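BF1531-like N-terminal domain-containing protein (Bacteroides fragilis, PDB 3SLR) is of unknown function but binds magnesium through a HAD-type phosphatase domain joined to an FkbH N-terminal domain, and may hydrolyse ester bonds. Local coordinates at residues T259-Q262 with E263-K266; T134-G137 with S138-T141. All coordinates share one frame; numbering follows the deposited sequence.

Contact 1 of 2, residues T259-Q262 with E263-K266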
# COMPACT_ATOMS: atom_id res chain seq x y z
N THR A 259 -0.25 -13.84 -17.98
CA THR A 259 0.22 -12.71 -18.78
C THR A 259 0.10 -11.40 -17.99
O THR A 259 1.04 -10.61 -17.94
CB THR A 259 -0.59 -12.58 -20.10
OG1 THR A 259 -0.18 -13.61 -21.00
CG2 THR A 259 -0.34 -11.23 -20.77
N GLU A 260 -1.07 -11.18 -17.40
CA GLU A 260 -1.32 -9.94 -16.66
C GLU A 260 -0.48 -9.85 -15.39
O GLU A 260 -0.05 -8.77 -14.99
CB GLU A 260 -2.81 -9.75 -16.40
CG GLU A 260 -3.59 -9.64 -17.72
CD GLU A 260 -5.09 -9.52 -17.56
OE1 GLU A 260 -5.60 -9.66 -16.42
OE2 GLU A 260 -5.76 -9.31 -18.59
N PHE A 261 -0.25 -10.99 -14.75
CA PHE A 261 0.66 -11.07 -13.61
C PHE A 261 2.10 -10.77 -14.00
O PHE A 261 2.81 -10.04 -13.29
CB PHE A 261 0.55 -12.44 -12.92
CG PHE A 261 1.53 -12.64 -11.79
CD1 PHE A 261 1.59 -11.73 -10.74
CD2 PHE A 261 2.38 -13.73 -11.76
CE1 PHE A 261 2.48 -11.90 -9.70
CE2 PHE A 261 3.28 -13.91 -10.72
CZ PHE A 261 3.33 -12.99 -9.69
N GLN A 262 2.55 -11.31 -15.13
CA GLN A 262 3.90 -11.00 -15.62
C GLN A 262 4.03 -9.52 -15.96
O GLN A 262 5.09 -8.93 -15.78
CB GLN A 262 4.26 -11.82 -16.85
CG GLN A 262 4.61 -13.26 -16.55
CD GLN A 262 5.20 -13.97 -17.75
OE1 GLN A 262 5.86 -13.36 -18.60
NE2 GLN A 262 4.97 -15.27 -17.82
N GLU A 263 2.94 -8.90 -16.43
CA GLU A 263 2.97 -7.47 -16.73
C GLU A 263 3.17 -6.62 -15.46
O GLU A 263 3.80 -5.56 -15.51
CB GLU A 263 1.69 -7.06 -17.47
CG GLU A 263 1.64 -7.63 -18.87
CD GLU A 263 0.27 -7.50 -19.53
OE1 GLU A 263 -0.71 -7.16 -18.84
OE2 GLU A 263 0.19 -7.77 -20.75
N TRP A 264 2.61 -7.08 -14.35
CA TRP A 264 2.82 -6.43 -13.06
C TRP A 264 4.30 -6.56 -12.66
O TRP A 264 4.91 -5.60 -12.20
CB TRP A 264 1.92 -7.10 -12.01
CG TRP A 264 1.97 -6.51 -10.62
CD1 TRP A 264 1.37 -5.35 -10.20
CD2 TRP A 264 2.62 -7.06 -9.48
NE1 TRP A 264 1.62 -5.15 -8.87
CE2 TRP A 264 2.39 -6.18 -8.40
CE3 TRP A 264 3.39 -8.21 -9.26
CZ2 TRP A 264 2.89 -6.41 -7.12
CZ3 TRP A 264 3.88 -8.44 -7.98
CH2 TRP A 264 3.63 -7.55 -6.93
N VAL A 265 4.87 -7.74 -12.85
CA VAL A 265 6.28 -7.96 -12.51
C VAL A 265 7.16 -7.05 -13.36
O VAL A 265 8.12 -6.45 -12.87
CB VAL A 265 6.66 -9.43 -12.67
CG1 VAL A 265 8.18 -9.63 -12.45
CG2 VAL A 265 5.85 -10.29 -11.69
N LYS A 266 6.80 -6.94 -14.63
CA LYS A 266 7.51 -6.08 -15.56
C LYS A 266 7.54 -4.63 -15.08
O LYS A 266 8.56 -3.95 -15.19
CB LYS A 266 6.86 -6.16 -16.95
CG LYS A 266 7.52 -5.27 -18.00
CD LYS A 266 6.86 -5.47 -19.37
CE LYS A 266 7.74 -4.94 -20.50
NZ LYS A 266 7.27 -3.61 -20.98
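Phe-261 and Trp-264 meet on one flank of a helix, one turn apart, with CE1 of the Phe-261 ring 3.8 Å from CE3 of the Trp-264 indole. The two rings approach at a slant, through the benzene half of the indole. A similar first torsion in both residues, 176° in Phe-261 and -177° in Trp-264, sets CG opposite the backbone nitrogen, sends both rings the same way and lets these two residues, three apart, form one apolar patch. Val-265 adds a methyl from the following position: its CG2 lies 4.2 Å above one face of the Phe-261 ring, displaced toward the rim, while also resting 3.4 Å from Phe-261 O.

On another flank, the extended Glu-263 side chain reaches back along the helix, its CG 3.2 Å from Thr-259 O and its OE2 3.5 Å from the methyl CG2 of Thr-259. The carboxylate of Glu-260 stands apart, with OE2 5.5 Å from OE1 of Glu-263, too far for their like charges to be in contact.

Four successive i to i+4 backbone hydrogen bonds hold these spacings, from Glu-263 N to Thr-259 O through Lys-266 N to Gln-262 O, the last at 2.9 Å. Buried Gln-262 uses its amide outside this turn, giving NE2 to Ile-233 O and receiving at OE1 the backbone N-H groups of Val-297 and Leu-298, a three-bond grip that ties the helix to two loops.

Helix 255-270 packs against two neighbours: Val-265 touches Leu-225 and Leu-227 of strand 224-227, which leads into the magnesium site, and the aromatic pair rests on Leu-364 and Leu-367 of helix 363-368.

Contact 2 of 2, residues T134-G137 with S138-T141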
# COMPACT_ATOMS: atom_id res chain seq x y z
N THR A 134 -25.15 11.49 -6.05
CA THR A 134 -26.21 11.37 -7.06
C THR A 134 -27.19 12.54 -7.13
O THR A 134 -28.30 12.39 -7.64
CB THR A 134 -27.03 10.05 -6.94
OG1 THR A 134 -27.91 10.12 -5.80
CG2 THR A 134 -26.09 8.83 -6.83
N ILE A 135 -26.79 13.70 -6.62
CA ILE A 135 -27.61 14.91 -6.71
C ILE A 135 -27.91 15.29 -8.17
O ILE A 135 -29.02 15.75 -8.50
CB ILE A 135 -26.93 16.07 -5.97
CG1 ILE A 135 -27.00 15.82 -4.45
CG2 ILE A 135 -27.56 17.42 -6.33
CD1 ILE A 135 -28.41 15.92 -3.89
N TRP A 136 -26.91 15.09 -9.03
CA TRP A 136 -27.05 15.36 -10.47
C TRP A 136 -27.05 14.10 -11.32
O TRP A 136 -27.16 14.19 -12.54
CB TRP A 136 -25.89 16.23 -10.97
CG TRP A 136 -25.73 17.53 -10.27
CD1 TRP A 136 -25.02 17.77 -9.13
CD2 TRP A 136 -26.29 18.79 -10.67
NE1 TRP A 136 -25.10 19.10 -8.80
CE2 TRP A 136 -25.87 19.75 -9.73
CE3 TRP A 136 -27.09 19.20 -11.74
CZ2 TRP A 136 -26.23 21.09 -9.81
CZ3 TRP A 136 -27.44 20.54 -11.83
CH2 TRP A 136 -27.01 21.47 -10.86
N GLY A 137 -26.92 12.94 -10.70
CA GLY A 137 -26.56 11.75 -11.46
C GLY A 137 -25.16 11.88 -12.04
O GLY A 137 -24.32 12.63 -11.53
N SER A 138 -24.89 11.15 -13.13
CA SER A 138 -23.62 11.25 -13.81
C SER A 138 -23.38 12.66 -14.36
O SER A 138 -22.25 13.03 -14.63
CB SER A 138 -23.55 10.25 -14.97
OG SER A 138 -23.52 8.92 -14.49
N TYR A 139 -24.46 13.41 -14.54
CA TYR A 139 -24.37 14.77 -15.08
C TYR A 139 -23.49 15.66 -14.20
O TYR A 139 -23.05 16.74 -14.62
CB TYR A 139 -25.77 15.38 -15.22
CG TYR A 139 -25.81 16.66 -16.04
CD1 TYR A 139 -25.88 16.61 -17.43
CD2 TYR A 139 -25.79 17.91 -15.42
CE1 TYR A 139 -25.93 17.77 -18.19
CE2 TYR A 139 -25.83 19.08 -16.17
CZ TYR A 139 -25.90 19.00 -17.56
OH TYR A 139 -25.94 20.15 -18.32
N ALA A 140 -23.21 15.21 -12.98
CA ALA A 140 -22.35 15.98 -12.07
C ALA A 140 -21.02 16.41 -12.72
O ALA A 140 -20.44 17.42 -12.34
CB ALA A 140 -22.08 15.22 -10.78
N THR A 141 -20.52 15.62 -13.67
CA THR A 141 -19.21 15.94 -14.26
C THR A 141 -19.23 17.26 -15.04
O THR A 141 -18.18 17.87 -15.26
CB THR A 141 -18.69 14.83 -15.20
OG1 THR A 141 -19.50 14.77 -16.39
CG2 THR A 141 -18.72 13.47 -14.51
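With chi1 at -57°, Trp-136 places CG opposite its own carbonyl carbon, whereas Tyr-139 sets CG opposite its backbone nitrogen, chi1 -168°; these choices bring the two rings side by side at the turn. They touch lightly, CE3 of the Trp-136 indole lying 4.1 Å from CD2 of the Tyr-139 ring, and the side chains pass each other obliquely. The root of the tryptophan is more closely engaged: Trp-136 CB lies 3.5 Å from Ala-140 N and 3.9 Å from the methyl CB of Ala-140. That methyl also rests against Gly-137 O, while CB of Tyr-139 comes within 3.2 Å of Trp-136 O.

Gly-137 is the pivot of the turn. Its phi is positive, a conformation that favours glycine. From this bend the backbone enters a 3-10 segment with i to i+3 bonding. The bond from Ala-140 N to Gly-137 O, 3.2 Å long, is nearly straight at the hydrogen, 166°, yet the donor stands well above the carbonyl plane, away from the lone-pair directions. The preceding bond, from Tyr-139 N to Trp-136 O, is weak.

The turn belongs to the loop between strand 122-126 and helix 147-164. Further along this loop, Val-143 and Ser-146 pack against Trp-136, and Ser-146 OG is hydrogen-bonded to Ala-140 O, so the indole and the buried alanine are joined to the same stretch of chain.

No charged group takes part in the contact. One well-directed N-H and one weak backbone bond, together with light apolar touching, make up the link between 134-137 and 138-141, which implies a surface turn joined without any side-chain hydrogen bond or salt bridge between its two halves.

In the fold
Contact 2 comes first along the chain, in the loop joining strand 122-126 to helix 147-164 of the FkbH N-terminal domain, which contains a five-stranded parallel sheet. Contact 1 follows on helix 255-270, beside the four-stranded parallel sheet that includes strand 224-227. The centres of contact 1 and contact 2 are 36 Å apart and their nearest atoms about 26 Å apart, and they share no helix, strand or sheet. The two sit in separate domains, and only contact 1 lies in the phosphatase domain that binds magnesium, with the Phe-261 side chain about 10 Å from a bound ion; contact 2 is a surface turn remote from the metal site.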